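Long-range contacts in flavin-dependent monooxygenase, oxygenase subunit HsaA (Rhodococcus sp., PDB 2RFQ), which catalyses the FMNH2-dependent ortho-hydroxylation of the steroid-derived phenol 3-HSA to the catechol 3,4-DHSA during bacterial cholesterol breakdown: residues T30-I36 against R188-S192; W94-F99 against V207-M213; A292-L297 against Q326-R332. All coordinates share one frame. Numbering follows the deposited sequence.

Interaction 1 of 3, residues T30-I36 against R188-S192; sequences TEDLRRI and RGTGS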
ATOM      1  N   THR A  30      17.654 -29.497   4.497  1.00  8.46           N
ATOM      2  CA  THR A  30      17.598 -28.803   5.772  1.00  8.51           C
ATOM      3  C   THR A  30      16.141 -28.610   6.207  1.00  9.18           C
ATOM      4  O   THR A  30      15.796 -28.850   7.359  1.00 10.23           O
ATOM      5  CB  THR A  30      18.323 -27.452   5.646  1.00  9.11           C
ATOM      6  OG1 THR A  30      19.704 -27.736   5.377  1.00  9.21           O
ATOM      7  CG2 THR A  30      18.189 -26.620   6.943  1.00  9.93           C
ATOM      8  N   GLU A  31      15.275 -28.197   5.284  1.00  9.74           N
ATOM      9  CA  GLU A  31      13.849 -28.103   5.611  1.00 10.06           C
ATOM     10  C   GLU A  31      13.268 -29.464   6.008  1.00 10.05           C
ATOM     11  O   GLU A  31      12.590 -29.590   7.017  1.00 10.40           O
ATOM     12  CB  GLU A  31      13.064 -27.637   4.397  1.00 11.03           C
ATOM     13  CG  GLU A  31      12.986 -26.180   4.179  1.00 13.88           C
ATOM     14  CD  GLU A  31      11.717 -25.886   3.389  1.00 15.54           C
ATOM     15  OE1 GLU A  31      11.755 -26.058   2.164  1.00 14.94           O
ATOM     16  OE2 GLU A  31      10.688 -25.536   3.998  1.00 13.67           O
ATOM     17  N   ASP A  32      13.525 -30.472   5.174  1.00 10.27           N
ATOM     18  CA  ASP A  32      12.943 -31.806   5.379  1.00 11.16           C
ATOM     19  C   ASP A  32      13.336 -32.433   6.700  1.00 10.61           C
ATOM     20  O   ASP A  32      12.532 -33.120   7.359  1.00 12.35           O
ATOM     21  CB  ASP A  32      13.357 -32.721   4.218  1.00 11.30           C
ATOM     22  CG  ASP A  32      12.670 -32.363   2.902  1.00 13.81           C
ATOM     23  OD1 ASP A  32      11.644 -31.636   2.906  1.00 16.31           O
ATOM     24  OD2 ASP A  32      13.161 -32.805   1.848  1.00 16.44           O
ATOM     25  N   LEU A  33      14.593 -32.229   7.106  1.00  9.82           N
ATOM     26  CA  LEU A  33      15.080 -32.785   8.376  1.00 10.39           C
ATOM     27  C   LEU A  33      14.761 -31.893   9.580  1.00 10.10           C
ATOM     28  O   LEU A  33      14.988 -32.283  10.721  1.00 11.05           O
ATOM     29  CB  LEU A  33      16.585 -33.014   8.295  1.00  9.86           C
ATOM     30  CG  LEU A  33      17.013 -33.976   7.210  1.00 11.31           C
ATOM     31  CD1 LEU A  33      18.539 -33.949   7.085  1.00 13.63           C
ATOM     32  CD2 LEU A  33      16.515 -35.363   7.617  1.00 13.25           C
ATOM     33  N   ARG A  34      14.262 -30.674   9.316  1.00  9.76           N
ATOM     34  CA  ARG A  34      13.895 -29.721  10.401  1.00 10.71           C
ATOM     35  C   ARG A  34      15.084 -29.368  11.322  1.00 10.61           C
ATOM     36  O   ARG A  34      14.915 -29.094  12.518  1.00 10.81           O
ATOM     37  CB  ARG A  34      12.704 -30.253  11.219  1.00 11.16           C
ATOM     38  CG  ARG A  34      11.435 -30.535  10.368  1.00 12.21           C
ATOM     39  CD  ARG A  34      10.272 -31.063  11.278  1.00 13.43           C
ATOM     40  NE  ARG A  34      10.648 -32.291  11.994  1.00 12.79           N
ATOM     41  CZ  ARG A  34      10.883 -32.383  13.310  1.00 15.22           C
ATOM     42  NH1 ARG A  34      10.731 -31.336  14.124  1.00 15.23           N
ATOM     43  NH2 ARG A  34      11.260 -33.556  13.836  1.00 18.01           N
ATOM     44  N   ARG A  35      16.277 -29.324  10.741  1.00 10.68           N
ATOM     45  CA  ARG A  35      17.476 -29.114  11.530  1.00 11.75           C
ATOM     46  C   ARG A  35      18.578 -28.700  10.575  1.00 10.31           C
ATOM     47  O   ARG A  35      18.649 -29.180   9.442  1.00 10.52           O
ATOM     48  CB  ARG A  35      17.844 -30.434  12.254  1.00 11.78           C
ATOM     49  CG  ARG A  35      18.668 -30.271  13.527  1.00 14.62           C
ATOM     50  CD  ARG A  35      18.900 -31.635  14.218  1.00 13.63           C
ATOM     51  NE  ARG A  35      19.467 -32.578  13.255  1.00 15.61           N
ATOM     52  CZ  ARG A  35      18.834 -33.638  12.754  1.00 18.11           C
ATOM     53  NH1 ARG A  35      17.610 -33.973  13.185  1.00 19.05           N
ATOM     54  NH2 ARG A  35      19.430 -34.386  11.825  1.00 16.68           N
ATOM     55  N   ILE A  36      19.447 -27.791  11.026  1.00 10.11           N
ATOM     56  CA  ILE A  36      20.610 -27.476  10.214  1.00  9.42           C
ATOM     57  C   ILE A  36      21.538 -28.698  10.221  1.00  9.60           C
ATOM     58  O   ILE A  36      21.805 -29.261  11.275  1.00 10.39           O
ATOM     59  CB  ILE A  36      21.377 -26.258  10.770  1.00  9.29           C
ATOM     60  CG1 ILE A  36      20.423 -25.073  11.022  1.00  8.42           C
ATOM     61  CG2 ILE A  36      22.546 -25.886   9.819  1.00 10.93           C
ATOM     62  CD1 ILE A  36      19.596 -24.614   9.781  1.00  8.98           C
ATOM     63  N   ARG A 188      11.514 -24.083   8.886  1.00  8.21           N
ATOM     64  CA  ARG A 188      11.449 -25.485   9.342  1.00  8.27           C
ATOM     65  C   ARG A 188      12.843 -26.012   9.709  1.00  8.05           C
ATOM     66  O   ARG A 188      13.023 -26.719  10.715  1.00  9.42           O
ATOM     67  CB  ARG A 188      10.827 -26.361   8.257  1.00  9.57           C
ATOM     68  CG  ARG A 188       9.371 -26.047   8.087  1.00  9.13           C
ATOM     69  CD  ARG A 188       8.764 -26.803   6.895  1.00 14.26           C
ATOM     70  NE  ARG A 188       7.315 -26.693   6.918  1.00 20.51           N
ATOM     71  CZ  ARG A 188       6.520 -26.948   5.882  1.00 24.77           C
ATOM     72  NH1 ARG A 188       7.035 -27.285   4.689  1.00 22.20           N
ATOM     73  NH2 ARG A 188       5.199 -26.859   6.041  1.00 26.59           N
ATOM     74  N   GLY A 189      13.842 -25.629   8.921  1.00  7.44           N
ATOM     75  CA  GLY A 189      15.215 -26.101   9.146  1.00  7.94           C
ATOM     76  C   GLY A 189      15.869 -25.622  10.433  1.00  8.71           C
ATOM     77  O   GLY A 189      16.907 -26.153  10.823  1.00  9.41           O
ATOM     78  N   THR A 190      15.283 -24.605  11.092  1.00  7.57           N
ATOM     79  CA  THR A 190      15.958 -24.020  12.244  1.00  8.01           C
ATOM     80  C   THR A 190      15.970 -24.936  13.472  1.00  8.61           C
ATOM     81  O   THR A 190      16.791 -24.732  14.365  1.00 10.06           O
ATOM     82  CB  THR A 190      15.388 -22.621  12.628  1.00  7.25           C
ATOM     83  OG1 THR A 190      14.014 -22.758  13.021  1.00  8.16           O
ATOM     84  CG2 THR A 190      15.513 -21.668  11.422  1.00  7.72           C
ATOM     85  N   GLY A 191      15.076 -25.935  13.515  1.00  9.06           N
ATOM     86  CA  GLY A 191      15.041 -26.825  14.676  1.00  9.37           C
ATOM     87  C   GLY A 191      14.897 -26.018  15.953  1.00  9.57           C
ATOM     88  O   GLY A 191      15.636 -26.219  16.927  1.00 10.10           O
ATOM     89  N   SER A 192      13.941 -25.107  15.945  1.00  9.37           N
ATOM     90  CA  SER A 192      13.721 -24.202  17.073  1.00  8.78           C
ATOM     91  C   SER A 192      12.925 -24.878  18.194  1.00  8.98           C
ATOM     92  O   SER A 192      11.782 -24.504  18.484  1.00  9.71           O
ATOM     93  CB  SER A 192      13.076 -22.881  16.586  1.00  9.23           C
ATOM     94  OG  SER A 192      13.970 -22.253  15.669  1.00  9.54           O
TER
HETATM   95  O   HOH W   1      11.027 -23.743   6.042  1.00  9.92           O
HETATM   96  O   HOH W   2       9.351 -27.909   3.226  1.00 22.61           O
HETATM   97  O   HOH W   3      18.966 -26.681  13.873  1.00 10.10           O
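Gly189, Arg188 and Glu31 carry most of this 334 Å² interface, losing 76, 70 and 52 Å² to it. Gly189 lies so close to the end of helix 27-33 that its CA is 3.3 Å from Thr30 O in a CA-H...O contact, and a modelled CB would come within 2.5 Å of Thr30 CG2, so the position has no space for a side chain. The approach is made where the helix stops: Arg34, with phi/psi of 59/33°, closes it in a Schellman motif, and its CA reaches Arg188 O at 3.1 Å in a second CA-H...O contact. The charged ends of Arg188 and Glu31 are joined by water, while Glu31 OE2 also touches Arg188 CD at 3.7 Å. Glu31 OE2 and Arg188 NH1 are 4.1 Å apart, beyond a salt bridge, but water 1 joins Glu31 OE2 (2.7 Å) to Arg188 N (2.9 Å), and water 2 accepts from Arg188 NH1 at 2.8 Å while donating weakly to Glu31 OE2, also at 2.8 Å. Direct salt bridges tie Glu31 to Arg357 and Arg360, whereas Arg188 NE donates a hydrogen bond to Val184 O. The contact thus joins the N-terminal helical region to the connection between strands 177-179 and 193-198. Ile36 and Thr190 both pack on helix 80-96, where Thr190 touches Trp84, a residue assigned to FMN binding by similarity.

Interaction 2 of 3, residues W94-F99 against V207-M213; sequences WHLALF and VLSFKAM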
ATOM      1  N   TRP A  94      28.604 -12.745  21.536  1.00  9.09           N
ATOM      2  CA  TRP A  94      28.623 -11.360  21.978  1.00  8.75           C
ATOM      3  C   TRP A  94      28.006 -11.275  23.391  1.00  9.38           C
ATOM      4  O   TRP A  94      28.565 -10.659  24.302  1.00  9.32           O
ATOM      5  CB  TRP A  94      27.832 -10.483  20.977  1.00  9.25           C
ATOM      6  CG  TRP A  94      27.744  -9.011  21.341  1.00  8.98           C
ATOM      7  CD1 TRP A  94      28.572  -8.004  20.907  1.00  9.59           C
ATOM      8  CD2 TRP A  94      26.772  -8.390  22.202  1.00  9.51           C
ATOM      9  NE1 TRP A  94      28.190  -6.792  21.471  1.00  8.68           N
ATOM     10  CE2 TRP A  94      27.081  -7.003  22.251  1.00  9.31           C
ATOM     11  CE3 TRP A  94      25.667  -8.865  22.923  1.00  7.84           C
ATOM     12  CZ2 TRP A  94      26.336  -6.097  22.993  1.00 10.34           C
ATOM     13  CZ3 TRP A  94      24.917  -7.933  23.693  1.00  9.90           C
ATOM     14  CH2 TRP A  94      25.267  -6.583  23.714  1.00  9.71           C
ATOM     15  N   HIS A  95      26.843 -11.888  23.568  1.00  8.82           N
ATOM     16  CA  HIS A  95      26.152 -11.835  24.868  1.00  9.32           C
ATOM     17  C   HIS A  95      27.020 -12.439  25.977  1.00  9.79           C
ATOM     18  O   HIS A  95      27.152 -11.851  27.061  1.00  8.82           O
ATOM     19  CB  HIS A  95      24.796 -12.567  24.785  1.00  9.50           C
ATOM     20  CG  HIS A  95      23.905 -12.334  25.974  1.00 10.07           C
ATOM     21  ND1 HIS A  95      22.713 -13.003  26.139  1.00  9.47           N
ATOM     22  CD2 HIS A  95      24.022 -11.502  27.042  1.00 10.41           C
ATOM     23  CE1 HIS A  95      22.129 -12.601  27.259  1.00  9.85           C
ATOM     24  NE2 HIS A  95      22.894 -11.678  27.819  1.00 10.65           N
ATOM     25  N   LEU A  96      27.661 -13.577  25.701  1.00  9.87           N
ATOM     26  CA  LEU A  96      28.476 -14.213  26.732  1.00 10.63           C
ATOM     27  C   LEU A  96      29.667 -13.352  27.166  1.00 10.12           C
ATOM     28  O   LEU A  96      30.118 -13.450  28.300  1.00 10.32           O
ATOM     29  CB  LEU A  96      28.953 -15.597  26.285  1.00 11.46           C
ATOM     30  CG  LEU A  96      29.599 -16.451  27.384  1.00 11.93           C
ATOM     31  CD1 LEU A  96      28.645 -16.728  28.534  1.00 12.28           C
ATOM     32  CD2 LEU A  96      30.163 -17.773  26.820  1.00 12.78           C
ATOM     33  N   ALA A  97      30.180 -12.520  26.262  1.00  9.51           N
ATOM     34  CA  ALA A  97      31.276 -11.595  26.575  1.00 10.23           C
ATOM     35  C   ALA A  97      30.930 -10.648  27.722  1.00 10.37           C
ATOM     36  O   ALA A  97      31.826 -10.066  28.324  1.00 10.31           O
ATOM     37  CB  ALA A  97      31.629 -10.782  25.342  1.00 10.44           C
ATOM     38  N   LEU A  98      29.625 -10.478  27.975  1.00 10.16           N
ATOM     39  CA  LEU A  98      29.140  -9.569  29.004  1.00 10.65           C
ATOM     40  C   LEU A  98      28.990 -10.265  30.355  1.00 10.34           C
ATOM     41  O   LEU A  98      28.960  -9.595  31.392  1.00  9.78           O
ATOM     42  CB  LEU A  98      27.815  -8.908  28.592  1.00 11.17           C
ATOM     43  CG  LEU A  98      27.773  -8.173  27.241  1.00 14.28           C
ATOM     44  CD1 LEU A  98      26.343  -7.745  26.901  1.00 13.38           C
ATOM     45  CD2 LEU A  98      28.671  -6.970  27.294  1.00 14.83           C
ATOM     46  N   PHE A  99      28.912 -11.599  30.348  1.00  9.29           N
ATOM     47  CA  PHE A  99      28.839 -12.357  31.593  1.00  8.71           C
ATOM     48  C   PHE A  99      30.189 -12.272  32.315  1.00  9.70           C
ATOM     49  O   PHE A  99      31.203 -11.845  31.740  1.00 10.45           O
ATOM     50  CB  PHE A  99      28.506 -13.840  31.354  1.00  8.65           C
ATOM     51  CG  PHE A  99      27.038 -14.128  31.099  1.00  9.00           C
ATOM     52  CD1 PHE A  99      26.281 -14.868  32.020  1.00 10.95           C
ATOM     53  CD2 PHE A  99      26.434 -13.725  29.901  1.00  9.42           C
ATOM     54  CE1 PHE A  99      24.921 -15.188  31.748  1.00 11.38           C
ATOM     55  CE2 PHE A  99      25.082 -14.031  29.634  1.00  9.03           C
ATOM     56  CZ  PHE A  99      24.333 -14.772  30.547  1.00 10.44           C
ATOM     57  N   VAL A 207      24.583 -15.799  35.867  1.00  9.51           N
ATOM     58  CA  VAL A 207      23.335 -15.064  35.638  1.00  9.74           C
ATOM     59  C   VAL A 207      23.634 -13.590  35.380  1.00 10.79           C
ATOM     60  O   VAL A 207      24.423 -12.980  36.101  1.00 11.89           O
ATOM     61  CB  VAL A 207      22.371 -15.232  36.843  1.00 10.71           C
ATOM     62  CG1 VAL A 207      21.081 -14.436  36.620  1.00 10.44           C
ATOM     63  CG2 VAL A 207      22.070 -16.699  37.041  1.00 10.42           C
ATOM     64  N   LEU A 208      23.027 -13.029  34.331  1.00 10.08           N
ATOM     65  CA  LEU A 208      23.321 -11.643  33.958  1.00  9.95           C
ATOM     66  C   LEU A 208      22.050 -10.838  33.757  1.00  9.54           C
ATOM     67  O   LEU A 208      21.199 -11.213  32.957  1.00  9.06           O
ATOM     68  CB  LEU A 208      24.138 -11.599  32.665  1.00 10.03           C
ATOM     69  CG  LEU A 208      24.496 -10.205  32.122  1.00 10.18           C
ATOM     70  CD1 LEU A 208      25.359  -9.401  33.083  1.00 10.74           C
ATOM     71  CD2 LEU A 208      25.219 -10.344  30.786  1.00  9.73           C
ATOM     72  N   SER A 209      21.939  -9.719  34.474  1.00  9.04           N
ATOM     73  CA  SER A 209      20.768  -8.870  34.361  1.00  9.44           C
ATOM     74  C   SER A 209      20.834  -7.994  33.100  1.00 10.03           C
ATOM     75  O   SER A 209      21.866  -7.416  32.801  1.00 10.35           O
ATOM     76  CB  SER A 209      20.682  -7.958  35.590  1.00  9.53           C
ATOM     77  OG  SER A 209      19.679  -6.979  35.372  1.00 10.68           O
ATOM     78  N   PHE A 210      19.736  -7.895  32.365  1.00 11.02           N
ATOM     79  CA  PHE A 210      19.692  -6.945  31.254  1.00 11.93           C
ATOM     80  C   PHE A 210      19.864  -5.483  31.707  1.00 12.64           C
ATOM     81  O   PHE A 210      20.408  -4.663  30.956  1.00 13.23           O
ATOM     82  CB  PHE A 210      18.417  -7.120  30.453  1.00 11.50           C
ATOM     83  CG  PHE A 210      18.408  -8.365  29.630  1.00 12.71           C
ATOM     84  CD1 PHE A 210      19.093  -8.419  28.411  1.00 12.14           C
ATOM     85  CD2 PHE A 210      17.758  -9.499  30.093  1.00 14.29           C
ATOM     86  CE1 PHE A 210      19.083  -9.587  27.636  1.00 12.30           C
ATOM     87  CE2 PHE A 210      17.748 -10.676  29.329  1.00 12.59           C
ATOM     88  CZ  PHE A 210      18.412 -10.710  28.102  1.00 12.05           C
ATOM     89  N   LYS A 211      19.423  -5.156  32.926  1.00 12.69           N
ATOM     90  CA  LYS A 211      19.644  -3.807  33.477  1.00 13.77           C
ATOM     91  C   LYS A 211      21.131  -3.502  33.662  1.00 13.73           C
ATOM     92  O   LYS A 211      21.575  -2.389  33.377  1.00 14.46           O
ATOM     93  CB  LYS A 211      18.873  -3.620  34.801  1.00 14.14           C
ATOM     94  CG  LYS A 211      18.784  -2.167  35.289  1.00 18.30           C
ATOM     95  CD  LYS A 211      18.103  -1.277  34.235  1.00 24.57           C
ATOM     96  CE  LYS A 211      17.733   0.099  34.788  1.00 25.65           C
ATOM     97  NZ  LYS A 211      17.392   1.048  33.673  1.00 27.58           N
ATOM     98  N   ALA A 212      21.898  -4.488  34.135  1.00 13.74           N
ATOM     99  CA  ALA A 212      23.355  -4.347  34.294  1.00 13.77           C
ATOM    100  C   ALA A 212      23.995  -4.099  32.941  1.00 14.72           C
ATOM    101  O   ALA A 212      24.933  -3.311  32.816  1.00 14.72           O
ATOM    102  CB  ALA A 212      23.954  -5.586  34.924  1.00 14.19           C
HETATM  103  N   MSE A 213      23.493  -4.791  31.927  1.00 14.67           N
HETATM  104  CA  MSE A 213      23.992  -4.580  30.582  1.00 15.96           C
HETATM  105  C   MSE A 213      23.748  -3.145  30.139  1.00 16.41           C
HETATM  106  O   MSE A 213      24.681  -2.462  29.688  1.00 16.24           O
HETATM  107  CB  MSE A 213      23.356  -5.572  29.612  1.00 15.73           C
HETATM  108  CG  MSE A 213      23.903  -6.963  29.791  1.00 16.16           C
HETATM  109 SE   MSE A 213      22.809  -8.293  28.852  1.00 19.07          SE
HETATM  110  CE  MSE A 213      22.691  -7.417  27.064  1.00 14.27           C
TER
HETATM  111  O   HOH W   4      21.111 -11.041  30.132  1.00  9.16           O
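Segment 94-99, on helix 80-96, includes a type I beta turn, Leu96 to Phe99, and faces a strand-to-helix junction, 207-209 into 210-214, in the acyl-CoA dehydrogenase-like fold of this family. The backbones stay apart, with CA atoms 6.0 Å from each other at Phe99 and Leu208 and 7.3 Å at Leu98 and Met213, so side chains fill the gap. Ser209 is the N-cap of the short helix, its OG accepting a weak 3.1 Å bond from Lys211 N. Leu208 is the most covered residue, at 77 Å²: its CB sits 3.7 Å from the Phe99 ring centroid, 9° off the normal, a CH-pi contact, and its CD2 lies 3.7 Å from Leu98 CB. The selenomethionine Met213 extends the apolar patch, its CE 3.7 Å from Leu98 CD1 and at the edge of the Trp94 ring. His95 ND1 is hydrogen-bonded to Tyr120, an FMN-site residue by similarity. On its other nitrogen, water 4 links His95 NE2 (3.0 Å) to Leu208 O (2.8 Å).

Interaction 3 of 3, residues A292-L297 against Q326-R332; sequences AAWRQL and QVRATGR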
ATOM      1  N   ALA A 292      17.142  -0.428   0.557  1.00  7.54           N
ATOM      2  CA  ALA A 292      16.837   0.572   1.592  1.00  6.69           C
ATOM      3  C   ALA A 292      16.875  -0.067   2.988  1.00  7.02           C
ATOM      4  O   ALA A 292      17.425   0.507   3.942  1.00  7.21           O
ATOM      5  CB  ALA A 292      15.479   1.206   1.336  1.00  8.01           C
ATOM      6  N   ALA A 293      16.273  -1.252   3.091  1.00  6.72           N
ATOM      7  CA  ALA A 293      16.276  -2.017   4.345  1.00  6.46           C
ATOM      8  C   ALA A 293      17.699  -2.215   4.840  1.00  7.09           C
ATOM      9  O   ALA A 293      18.000  -1.920   5.986  1.00  7.33           O
ATOM     10  CB  ALA A 293      15.593  -3.360   4.149  1.00  6.76           C
ATOM     11  N   TRP A 294      18.574  -2.706   3.974  1.00  6.60           N
ATOM     12  CA  TRP A 294      19.965  -2.923   4.355  1.00  7.43           C
ATOM     13  C   TRP A 294      20.709  -1.622   4.706  1.00  7.50           C
ATOM     14  O   TRP A 294      21.432  -1.568   5.691  1.00  7.65           O
ATOM     15  CB  TRP A 294      20.705  -3.688   3.259  1.00  8.74           C
ATOM     16  CG  TRP A 294      22.133  -3.941   3.656  1.00  8.51           C
ATOM     17  CD1 TRP A 294      23.253  -3.356   3.118  1.00 11.17           C
ATOM     18  CD2 TRP A 294      22.590  -4.782   4.726  1.00 10.11           C
ATOM     19  NE1 TRP A 294      24.387  -3.802   3.782  1.00 12.27           N
ATOM     20  CE2 TRP A 294      24.007  -4.674   4.766  1.00 10.70           C
ATOM     21  CE3 TRP A 294      21.935  -5.619   5.655  1.00 11.87           C
ATOM     22  CZ2 TRP A 294      24.795  -5.385   5.694  1.00 12.22           C
ATOM     23  CZ3 TRP A 294      22.727  -6.341   6.579  1.00 12.07           C
ATOM     24  CH2 TRP A 294      24.144  -6.200   6.584  1.00 11.20           C
ATOM     25  N   ARG A 295      20.511  -0.576   3.906  1.00  6.96           N
ATOM     26  CA  ARG A 295      21.174   0.715   4.183  1.00  6.59           C
ATOM     27  C   ARG A 295      20.830   1.221   5.566  1.00  6.64           C
ATOM     28  O   ARG A 295      21.713   1.643   6.300  1.00  7.42           O
ATOM     29  CB  ARG A 295      20.785   1.750   3.148  1.00  8.30           C
ATOM     30  CG  ARG A 295      21.537   1.597   1.826  1.00  7.82           C
ATOM     31  CD  ARG A 295      21.172   2.759   0.927  1.00  7.41           C
ATOM     32  NE  ARG A 295      21.664   2.589  -0.445  1.00  7.75           N
ATOM     33  CZ  ARG A 295      22.881   2.961  -0.847  1.00 10.56           C
ATOM     34  NH1 ARG A 295      23.737   3.552  -0.007  1.00  9.97           N
ATOM     35  NH2 ARG A 295      23.260   2.745  -2.101  1.00 15.26           N
ATOM     36  N   GLN A 296      19.550   1.146   5.933  1.00  6.46           N
ATOM     37  CA  GLN A 296      19.163   1.613   7.283  1.00  7.21           C
ATOM     38  C   GLN A 296      19.623   0.661   8.384  1.00  6.82           C
ATOM     39  O   GLN A 296      20.160   1.097   9.424  1.00  7.00           O
ATOM     40  CB  GLN A 296      17.651   1.810   7.352  1.00  7.70           C
ATOM     41  CG  GLN A 296      17.212   2.910   6.394  1.00  8.40           C
ATOM     42  CD  GLN A 296      15.766   3.300   6.572  1.00  8.70           C
ATOM     43  OE1 GLN A 296      14.863   2.451   6.489  1.00  7.35           O
ATOM     44  NE2 GLN A 296      15.530   4.602   6.829  1.00  7.60           N
ATOM     45  N   LEU A 297      19.417  -0.638   8.169  1.00  6.67           N
ATOM     46  CA  LEU A 297      19.766  -1.611   9.197  1.00  7.50           C
ATOM     47  C   LEU A 297      21.258  -1.594   9.509  1.00  7.73           C
ATOM     48  O   LEU A 297      21.655  -1.526  10.670  1.00  8.42           O
ATOM     49  CB  LEU A 297      19.321  -3.019   8.767  1.00  7.78           C
ATOM     50  CG  LEU A 297      19.380  -4.063   9.881  1.00  7.94           C
ATOM     51  CD1 LEU A 297      18.215  -3.868  10.887  1.00  9.28           C
ATOM     52  CD2 LEU A 297      19.290  -5.422   9.253  1.00  8.55           C
ATOM     53  N   GLN A 326      14.742  -0.866  11.997  1.00  6.14           N
ATOM     54  CA  GLN A 326      14.992  -2.298  12.081  1.00  6.15           C
ATOM     55  C   GLN A 326      13.703  -3.106  11.872  1.00  6.32           C
ATOM     56  O   GLN A 326      13.640  -4.009  11.017  1.00  6.55           O
ATOM     57  CB  GLN A 326      15.700  -2.665  13.394  1.00  5.20           C
ATOM     58  CG  GLN A 326      15.676  -4.170  13.681  1.00  5.70           C
ATOM     59  CD  GLN A 326      14.546  -4.527  14.606  1.00  8.07           C
ATOM     60  OE1 GLN A 326      14.267  -3.792  15.558  1.00  7.99           O
ATOM     61  NE2 GLN A 326      13.883  -5.669  14.344  1.00  7.69           N
ATOM     62  N   VAL A 327      12.649  -2.768  12.613  1.00  5.97           N
ATOM     63  CA  VAL A 327      11.369  -3.426  12.321  1.00  6.48           C
ATOM     64  C   VAL A 327      10.937  -3.131  10.871  1.00  5.78           C
ATOM     65  O   VAL A 327      10.415  -4.007  10.165  1.00  7.88           O
ATOM     66  CB  VAL A 327      10.249  -3.075  13.336  1.00  6.73           C
ATOM     67  CG1 VAL A 327      10.686  -3.439  14.773  1.00  5.90           C
ATOM     68  CG2 VAL A 327       9.837  -1.606  13.237  1.00  6.09           C
ATOM     69  N   ARG A 328      11.196  -1.909  10.417  1.00  6.31           N
ATOM     70  CA  ARG A 328      10.794  -1.569   9.045  1.00  6.83           C
ATOM     71  C   ARG A 328      11.586  -2.353   8.000  1.00  6.85           C
ATOM     72  O   ARG A 328      11.032  -2.701   6.960  1.00  7.18           O
ATOM     73  CB  ARG A 328      10.900  -0.069   8.783  1.00  6.42           C
ATOM     74  CG  ARG A 328       9.952   0.373   7.631  1.00  7.89           C
ATOM     75  CD  ARG A 328       9.563   1.871   7.803  1.00  7.49           C
ATOM     76  NE  ARG A 328       8.616   2.394   6.807  1.00  9.76           N
ATOM     77  CZ  ARG A 328       7.307   2.143   6.815  1.00  9.01           C
ATOM     78  NH1 ARG A 328       6.763   1.352   7.754  1.00  8.79           N
ATOM     79  NH2 ARG A 328       6.515   2.677   5.886  1.00 10.35           N
ATOM     80  N   ALA A 329      12.866  -2.624   8.272  1.00  5.55           N
ATOM     81  CA  ALA A 329      13.712  -3.379   7.347  1.00  6.51           C
ATOM     82  C   ALA A 329      13.128  -4.783   7.152  1.00  6.81           C
ATOM     83  O   ALA A 329      13.043  -5.284   6.019  1.00  7.06           O
ATOM     84  CB  ALA A 329      15.112  -3.474   7.888  1.00  6.09           C
ATOM     85  N   THR A 330      12.699  -5.408   8.250  1.00  6.23           N
ATOM     86  CA  THR A 330      12.003  -6.703   8.150  1.00  6.85           C
ATOM     87  C   THR A 330      10.773  -6.567   7.251  1.00  7.40           C
ATOM     88  O   THR A 330      10.570  -7.366   6.342  1.00  7.98           O
ATOM     89  CB  THR A 330      11.605  -7.205   9.543  1.00  6.80           C
ATOM     90  OG1 THR A 330      12.821  -7.577  10.219  1.00  7.33           O
ATOM     91  CG2 THR A 330      10.636  -8.413   9.454  1.00  8.25           C
ATOM     92  N   GLY A 331       9.981  -5.530   7.495  1.00  7.27           N
ATOM     93  CA  GLY A 331       8.784  -5.270   6.680  1.00  7.52           C
ATOM     94  C   GLY A 331       9.099  -5.072   5.206  1.00  7.91           C
ATOM     95  O   GLY A 331       8.410  -5.639   4.348  1.00  8.23           O
ATOM     96  N   ARG A 332      10.135  -4.274   4.905  1.00  6.92           N
ATOM     97  CA  ARG A 332      10.529  -4.032   3.508  1.00  6.25           C
ATOM     98  C   ARG A 332      10.984  -5.340   2.838  1.00  7.06           C
ATOM     99  O   ARG A 332      10.681  -5.604   1.673  1.00  7.19           O
ATOM    100  CB  ARG A 332      11.679  -3.024   3.441  1.00  6.60           C
ATOM    101  CG  ARG A 332      11.315  -1.599   3.912  1.00  4.60           C
ATOM    102  CD  ARG A 332      12.455  -0.636   3.553  1.00  6.13           C
ATOM    103  NE  ARG A 332      12.558   0.455   4.529  1.00  5.83           N
ATOM    104  CZ  ARG A 332      11.862   1.596   4.488  1.00  8.44           C
ATOM    105  NH1 ARG A 332      12.054   2.526   5.423  1.00 10.37           N
ATOM    106  NH2 ARG A 332      10.946   1.795   3.546  1.00  7.24           N
TER
HETATM  107  O   HOH W   5      14.318  -0.178   6.837  1.00  6.39           O
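Arg332 lays its side chain across Ala292 and Ala293, its CD 4.2 Å from Ala292 CB and 3.9 Å from Ala293 N, and at 66 Å² has the largest area covered here. Its NH1 donates to Gln296 OE1 at 3.0 Å (140° at the hydrogen), and water 5 spans Arg332 NE (3.0 Å) and Gln296 OE1 (2.7 Å). The helices run antiparallel, their segment axes 8.7 Å apart at closest approach and 162° between directions. Small residues permit this spacing: Ala293 CA lies 4.2 Å from Ala329 CA, and Ala293 CB 3.8 Å from Ala329 CB. Further along, Leu297 CD1 meets Gln326 CB at 3.7 Å. Arg332 and Gln296 also bond Asp289 (salt bridge) and Asp291 (hydrogen bond) of the third subunit, another protein copy, so the pair lies at a tetramer interface. Within the C-terminal helical bundle of the acyl-CoA dehydrogenase fold, helices 277-309 and 316-344 pack here beside helix 233-266, touched by Leu297 and Gln326, with helix 373-384 against Val327.

The three contacts are separate, with centres 26 to 29 Å apart and nearest atoms no closer than about 14 Å. Interactions 1 and 2 cross along the chain, each pairing part of the N-terminal helical region with part of the strand-rich middle; interaction 3 follows both in sequence and is confined to the C-terminal helices. Interactions 1 and 2 border residues of the flavin site inferred by similarity, and interaction 3 lies a little further off. Between side chains, Thr190 is about 4 Å from Trp84 and Ser143, His95 about 3 Å from Tyr120, and Gln326 about 7 Å from His368. A bound 3-pyridinium-1-ylpropane-1-sulfonate molecule lies about 9 Å from the Arg35 side chain of interaction 1.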